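Uncharacterized protein (Pyrococcus furiosus, PDB 3WL4) probably acts as a de-N-acetylase that removes acetyl groups from N-acetylglucosamine-containing substrates. Local coordinates at residues 46-51 against 188-193; 204-209 against 230-235. All coordinates share one frame; numbering follows the deposited sequence.

Contact 1. Residues 46-51 against 188-193; sequences IGMGGT and ALYYTH. With CA (calcium ion), chain E; TAM (tris(hydroxyethyl)aminomethane), chain K.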
loop_
_atom_site.group_PDB
_atom_site.type_symbol
_atom_site.label_atom_id
_atom_site.label_comp_id
_atom_site.label_asym_id
_atom_site.label_seq_id
_atom_site.Cartn_x
_atom_site.Cartn_y
_atom_site.Cartn_z
ATOM N N ILE A 46 30.668 -6.043 9.424
ATOM C CA ILE A 46 30.420 -6.302 10.872
ATOM C C ILE A 46 30.047 -7.729 11.147
ATOM O O ILE A 46 30.519 -8.411 12.071
ATOM C CB ILE A 46 29.415 -5.323 11.423
ATOM C CG1 ILE A 46 29.873 -3.872 11.351
ATOM C CG2 ILE A 46 28.958 -5.713 12.871
ATOM C CD1 ILE A 46 28.819 -2.793 11.556
ATOM N N GLY A 47 29.071 -8.225 10.323
ATOM C CA GLY A 47 28.537 -9.585 10.628
ATOM C C GLY A 47 29.503 -10.697 10.289
ATOM O O GLY A 47 29.535 -11.750 10.934
HETATM N N MSE A 48 30.297 -10.486 9.221
HETATM C CA MSE A 48 30.997 -11.621 8.672
HETATM C C MSE A 48 32.291 -11.273 7.935
HETATM O O MSE A 48 32.718 -11.978 7.044
HETATM C CB MSE A 48 30.097 -12.595 7.770
HETATM C CG MSE A 48 29.557 -11.879 6.616
HETATM SE SE MSE A 48 28.580 -13.163 5.473
HETATM C CE MSE A 48 30.133 -14.252 5.034
ATOM N N GLY A 49 32.851 -10.094 8.274
ATOM C CA GLY A 49 34.051 -9.604 7.556
ATOM C C GLY A 49 35.261 -10.612 7.558
ATOM O O GLY A 49 35.953 -10.797 6.542
ATOM N N GLY A 50 35.453 -11.273 8.712
ATOM C CA GLY A 50 36.547 -12.318 8.730
ATOM C C GLY A 50 36.412 -13.450 7.791
ATOM O O GLY A 50 37.279 -13.845 6.994
ATOM N N THR A 51 35.133 -13.963 7.722
ATOM C CA THR A 51 34.850 -15.014 6.820
ATOM C C THR A 51 34.890 -14.578 5.319
ATOM O O THR A 51 35.269 -15.324 4.502
ATOM C CB THR A 51 33.423 -15.606 7.178
ATOM O OG1 THR A 51 33.438 -16.064 8.521
ATOM C CG2 THR A 51 32.999 -16.716 6.244
ATOM N N ALA A 188 23.434 -19.196 4.362
ATOM C CA ALA A 188 23.952 -19.159 5.737
ATOM C C ALA A 188 23.527 -17.813 6.356
ATOM O O ALA A 188 23.765 -16.748 5.741
ATOM C CB ALA A 188 25.549 -19.183 5.650
ATOM N N LEU A 189 22.988 -17.911 7.576
ATOM C CA LEU A 189 22.433 -16.656 8.240
ATOM C C LEU A 189 23.477 -16.196 9.214
ATOM O O LEU A 189 23.894 -16.974 10.130
ATOM C CB LEU A 189 21.150 -16.996 8.978
ATOM C CG LEU A 189 20.095 -17.592 7.966
ATOM C CD1 LEU A 189 18.846 -17.894 8.835
ATOM C CD2 LEU A 189 19.753 -16.554 6.897
ATOM N N TYR A 190 23.850 -14.927 9.088
ATOM C CA TYR A 190 24.766 -14.301 10.115
ATOM C C TYR A 190 23.957 -13.448 11.047
ATOM O O TYR A 190 22.712 -13.408 10.952
ATOM C CB TYR A 190 25.919 -13.546 9.439
ATOM C CG TYR A 190 25.577 -12.388 8.558
ATOM C CD1 TYR A 190 25.233 -12.566 7.170
ATOM C CD2 TYR A 190 25.506 -11.112 9.126
ATOM C CE1 TYR A 190 24.990 -11.449 6.415
ATOM C CE2 TYR A 190 25.218 -9.994 8.356
ATOM C CZ TYR A 190 24.947 -10.152 6.985
ATOM O OH TYR A 190 24.702 -9.034 6.204
ATOM N N TYR A 191 24.587 -12.747 12.012
ATOM C CA TYR A 191 23.821 -12.060 13.031
ATOM C C TYR A 191 22.838 -12.963 13.718
ATOM O O TYR A 191 21.614 -12.631 13.812
ATOM C CB TYR A 191 23.153 -10.741 12.542
ATOM C CG TYR A 191 23.979 -9.547 12.103
ATOM C CD1 TYR A 191 25.143 -9.171 12.799
ATOM C CD2 TYR A 191 23.508 -8.710 11.083
ATOM C CE1 TYR A 191 25.797 -8.034 12.495
ATOM C CE2 TYR A 191 24.227 -7.519 10.725
ATOM C CZ TYR A 191 25.369 -7.222 11.488
ATOM O OH TYR A 191 25.941 -6.039 11.219
ATOM N N THR A 192 23.342 -14.122 14.180
ATOM C CA THR A 192 22.439 -15.169 14.698
ATOM C C THR A 192 22.691 -15.517 16.127
ATOM O O THR A 192 23.876 -15.581 16.582
ATOM C CB THR A 192 22.506 -16.412 13.761
ATOM O OG1 THR A 192 21.529 -17.360 14.254
ATOM C CG2 THR A 192 23.898 -17.104 13.815
ATOM N N HIS A 193 21.631 -15.745 16.886
ATOM C CA HIS A 193 21.730 -16.292 18.265
ATOM C C HIS A 193 21.825 -17.819 18.241
ATOM O O HIS A 193 22.119 -18.396 19.340
ATOM C CB HIS A 193 20.514 -15.754 19.055
ATOM C CG HIS A 193 20.133 -16.415 20.353
ATOM N ND1 HIS A 193 18.947 -17.068 20.592
ATOM C CD2 HIS A 193 20.827 -16.383 21.549
ATOM C CE1 HIS A 193 18.932 -17.448 21.868
ATOM N NE2 HIS A 193 20.067 -17.079 22.464
HETATM CA CA CA E . 20.631 -17.090 24.740
HETATM C C TAM K . 24.823 -0.884 11.720
HETATM C C1 TAM K . 23.792 0.107 12.145
HETATM C C2 TAM K . 24.872 -2.252 12.264
HETATM C C3 TAM K . 26.176 -0.326 11.923
HETATM C C4 TAM K . 22.769 -0.687 12.824
HETATM C C5 TAM K . 23.413 -2.727 12.006
HETATM C C6 TAM K . 26.389 0.939 11.269
HETATM N N TAM K . 24.486 -1.078 10.162
HETATM O O4 TAM K . 21.970 -0.878 11.512
HETATM O O5 TAM K . 23.750 -3.944 12.131
HETATM O O6 TAM K . 25.544 2.152 11.450
HETATM O O HOH W 1 20.331 -18.526 26.479
HETATM O O HOH W 2 18.820 -18.280 23.966
HETATM O O HOH W 3 22.996 -16.593 24.632
#
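Gly-47 and the consecutive rings of Tyr-190 and Tyr-191 illustrate how closely a helix can pass a strand end where it lacks a side chain. Gly-47 CA lies 3.7 Å from Tyr-190 CD2, and equally 3.7 Å from Tyr-191 CE1, oblique to each ring. A CB at this position would point toward the tyrosines, into space that Tyr-190 already fills. The rings also touch one another, with Tyr-190 CD2 over the rim of one face of Tyr-191.

A Met-aromatic contact extends the interface. The selenomethionine at Met-48 bends at chi3 (-63°) and crosses Tyr-190 at about a right angle, CG over one ring face and SE 3.8 Å from Tyr-190 CD1.

Helix 43-57 follows strand 33-38 of the parallel sheet and here meets the C-terminal end of strand 186-190, the outermost of the sheet within this chain. His-193 NE2 coordinates calcium together with Asp-265 of the second subunit. The Tyr-191 side chain lies about 5 Å from a cadmium ion; this ion and a bound tris derivative, at the C-terminal ends of the parallel strands, are consistent with the family's active-site pocket.

Polar and apolar contacts mix at the Tyr-191 hydroxyl. Ile-46 CG2 approaches in the ring plane, at the edge, 3.5 Å from Tyr-191 OH, while Ile-46 CD1 touches the tris derivative. The hydroxyl itself is hydrogen-bonded to Asp-43, which also binds that ligand. With a leucine in place of Tyr-191, Asp-43 would probably lose this hydroxyl partner and a gap would open beside Ile-46. Tyr-190 OH bonds instead to the carbonyl of Ile-37.

Contact 2. Residues 204-209 against 230-235; sequences LMELKL and FLRTVT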
loop_
_atom_site.group_PDB
_atom_site.type_symbol
_atom_site.label_atom_id
_atom_site.label_comp_id
_atom_site.label_asym_id
_atom_site.label_seq_id
_atom_site.Cartn_x
_atom_site.Cartn_y
_atom_site.Cartn_z
ATOM N N LEU A 204 42.371 -12.911 11.943
ATOM C CA LEU A 204 41.907 -11.853 11.074
ATOM C C LEU A 204 41.107 -10.833 11.775
ATOM O O LEU A 204 40.567 -9.891 11.134
ATOM C CB LEU A 204 40.958 -12.490 9.994
ATOM C CG LEU A 204 41.692 -13.367 9.033
ATOM C CD1 LEU A 204 40.688 -14.142 8.173
ATOM C CD2 LEU A 204 42.622 -12.513 8.170
HETATM N N MSE A 205 41.077 -10.850 13.112
HETATM C CA MSE A 205 40.297 -9.904 13.825
HETATM C C MSE A 205 40.732 -8.456 13.574
HETATM O O MSE A 205 39.917 -7.508 13.445
HETATM C CB MSE A 205 40.348 -10.222 15.318
HETATM C CG MSE A 205 39.615 -9.228 16.158
HETATM SE SE MSE A 205 37.630 -9.423 15.788
HETATM C CE MSE A 205 36.964 -8.715 17.547
ATOM N N GLU A 206 42.049 -8.149 13.633
ATOM C CA GLU A 206 42.468 -6.789 13.407
ATOM C C GLU A 206 42.123 -6.243 11.975
ATOM O O GLU A 206 41.725 -5.145 11.861
ATOM C CB GLU A 206 44.066 -6.676 13.637
ATOM C CG GLU A 206 44.370 -6.888 15.169
ATOM C CD GLU A 206 43.636 -5.923 16.173
ATOM O OE1 GLU A 206 43.608 -4.654 16.039
ATOM O OE2 GLU A 206 43.042 -6.481 17.067
ATOM N N LEU A 207 42.220 -7.108 10.969
ATOM C CA LEU A 207 41.770 -6.767 9.617
ATOM C C LEU A 207 40.215 -6.493 9.629
ATOM O O LEU A 207 39.799 -5.507 9.001
ATOM C CB LEU A 207 42.135 -7.856 8.659
ATOM C CG LEU A 207 41.744 -7.543 7.180
ATOM C CD1 LEU A 207 42.198 -6.132 6.728
ATOM C CD2 LEU A 207 42.081 -8.728 6.231
ATOM N N LYS A 208 39.489 -7.388 10.292
ATOM C CA LYS A 208 38.019 -7.152 10.319
ATOM C C LYS A 208 37.745 -5.823 10.930
ATOM O O LYS A 208 36.917 -5.000 10.431
ATOM C CB LYS A 208 37.411 -8.277 11.159
ATOM C CG LYS A 208 35.908 -7.967 11.454
ATOM C CD LYS A 208 35.244 -9.185 12.159
ATOM C CE LYS A 208 33.707 -8.832 12.141
ATOM N NZ LYS A 208 32.842 -9.889 12.607
ATOM N N LEU A 209 38.383 -5.470 12.080
ATOM C CA LEU A 209 38.090 -4.214 12.657
ATOM C C LEU A 209 38.525 -3.035 11.781
ATOM O O LEU A 209 37.842 -1.994 11.802
ATOM C CB LEU A 209 38.779 -4.069 14.088
ATOM C CG LEU A 209 38.272 -5.164 15.027
ATOM C CD1 LEU A 209 39.154 -4.977 16.346
ATOM C CD2 LEU A 209 36.803 -4.926 15.466
ATOM N N PHE A 230 31.820 -4.024 22.123
ATOM C CA PHE A 230 30.700 -4.870 21.615
ATOM C C PHE A 230 31.126 -5.906 20.626
ATOM O O PHE A 230 30.811 -7.103 20.783
ATOM C CB PHE A 230 29.633 -3.891 21.054
ATOM C CG PHE A 230 28.408 -4.677 20.424
ATOM C CD1 PHE A 230 27.629 -5.497 21.184
ATOM C CD2 PHE A 230 28.097 -4.375 19.151
ATOM C CE1 PHE A 230 26.475 -6.091 20.625
ATOM C CE2 PHE A 230 26.986 -4.975 18.571
ATOM C CZ PHE A 230 26.217 -5.819 19.310
ATOM N N LEU A 231 31.896 -5.478 19.650
ATOM C CA LEU A 231 32.353 -6.404 18.603
ATOM C C LEU A 231 33.235 -7.489 19.137
ATOM O O LEU A 231 33.133 -8.671 18.784
ATOM C CB LEU A 231 33.156 -5.661 17.495
ATOM C CG LEU A 231 32.211 -4.665 16.732
ATOM C CD1 LEU A 231 33.142 -3.722 15.882
ATOM C CD2 LEU A 231 31.193 -5.386 15.868
ATOM N N ARG A 232 34.191 -7.151 20.092
ATOM C CA ARG A 232 34.940 -8.229 20.642
ATOM C C ARG A 232 34.108 -9.161 21.526
ATOM O O ARG A 232 34.416 -10.365 21.507
ATOM C CB ARG A 232 36.089 -7.611 21.593
ATOM C CG ARG A 232 37.012 -6.710 20.777
ATOM C CD ARG A 232 38.476 -7.010 21.158
ATOM N NE ARG A 232 39.365 -6.062 20.458
ATOM C CZ ARG A 232 40.337 -6.483 19.649
ATOM N NH1 ARG A 232 40.613 -7.784 19.498
ATOM N NH2 ARG A 232 41.061 -5.514 19.081
ATOM N N THR A 233 33.069 -8.663 22.222
ATOM C CA THR A 233 32.234 -9.506 23.026
ATOM C C THR A 233 31.429 -10.489 22.145
ATOM O O THR A 233 31.355 -11.710 22.414
ATOM C CB THR A 233 31.299 -8.710 23.875
ATOM O OG1 THR A 233 32.106 -7.842 24.747
ATOM C CG2 THR A 233 30.515 -9.622 24.799
ATOM N N VAL A 234 30.930 -9.930 20.993
ATOM C CA VAL A 234 30.245 -10.842 20.044
ATOM C C VAL A 234 31.126 -11.905 19.487
ATOM O O VAL A 234 30.753 -13.095 19.375
ATOM C CB VAL A 234 29.567 -9.966 18.968
ATOM C CG1 VAL A 234 28.986 -10.889 17.875
ATOM C CG2 VAL A 234 28.452 -9.070 19.553
ATOM N N THR A 235 32.320 -11.511 19.040
ATOM C CA THR A 235 33.244 -12.566 18.434
ATOM C C THR A 235 33.736 -13.596 19.499
ATOM O O THR A 235 33.944 -14.721 19.151
ATOM C CB THR A 235 34.509 -11.905 17.740
ATOM O OG1 THR A 235 35.109 -11.046 18.670
ATOM C CG2 THR A 235 33.886 -10.816 16.778
HETATM O O HOH W 4 42.933 -8.959 17.999
#
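Arg-232 spans the space between two helices to meet Met-205, Glu-206 and Leu-209, a compact example of one long side chain serving both apolar and charged neighbours. From CB the chain starts with CG anti to the carbonyl carbon (chi1 -60°), which sets CG 3.8 Å from Met-205 CE. The bend at chi2 then carries the guanidinium over to helix 205-213. There Arg-232 NH2 donates, in the guanidinium plane, to the syn lone pair of Glu-206 OE2 at 3.0 Å, the N-H...O angle a nearly straight 168°, with carboxylate and guanidinium almost coplanar. Water 4 bridges the same OE2 and NH1. Leu-209 CD1 covers one face, 3.4 Å from Arg-232 NH2, and Met-205 CG packs obliquely against NH1. NH2 also forms a salt bridge to Glu-228, the arginine's main polar partner, and NH1 bonds to Tyr-246.

Selenomethionine Met-205 meets Thr-235 tip to tip. Leu-209 and Leu-231 slide past each other in opposite directions, CD2 of Leu-209 3.9 Å from CD1 of Leu-231.

The axes of 205-209 and 230-235 approach to 12.0 Å, their N-to-C directions 137° apart. Leu-231 also touches Ile-46 of helix 43-57, Lys-208 reaches Glu-248 of strand 247-250 in a salt bridge, and the second subunit packs on Arg-232 through its Met-1.

In the fold
After helix 8-19, the chain forms strand 33-38 and helix 43-57, which supplies the early half of contact 1. Contact 1 then closes a loop of 136 residues, holding most of the parallel sheet and the helices between its strands, when the chain returns at strand 186-190. Contact 2 opens only afterwards and closes a loop of 20 residues, mostly the end of helix 205-213 and the start of helix 221-240. The two loops therefore follow in series, neither nested nor crossing. The centres of the two contacts are about 11 Å apart, yet they touch: Lys-208 NZ lies 2.8 Å from Ile-46 O, a probable hydrogen bond. Helix 43-57 is thus joined to both strand 186-190 and the late helical pair, and both contacts border the second subunit.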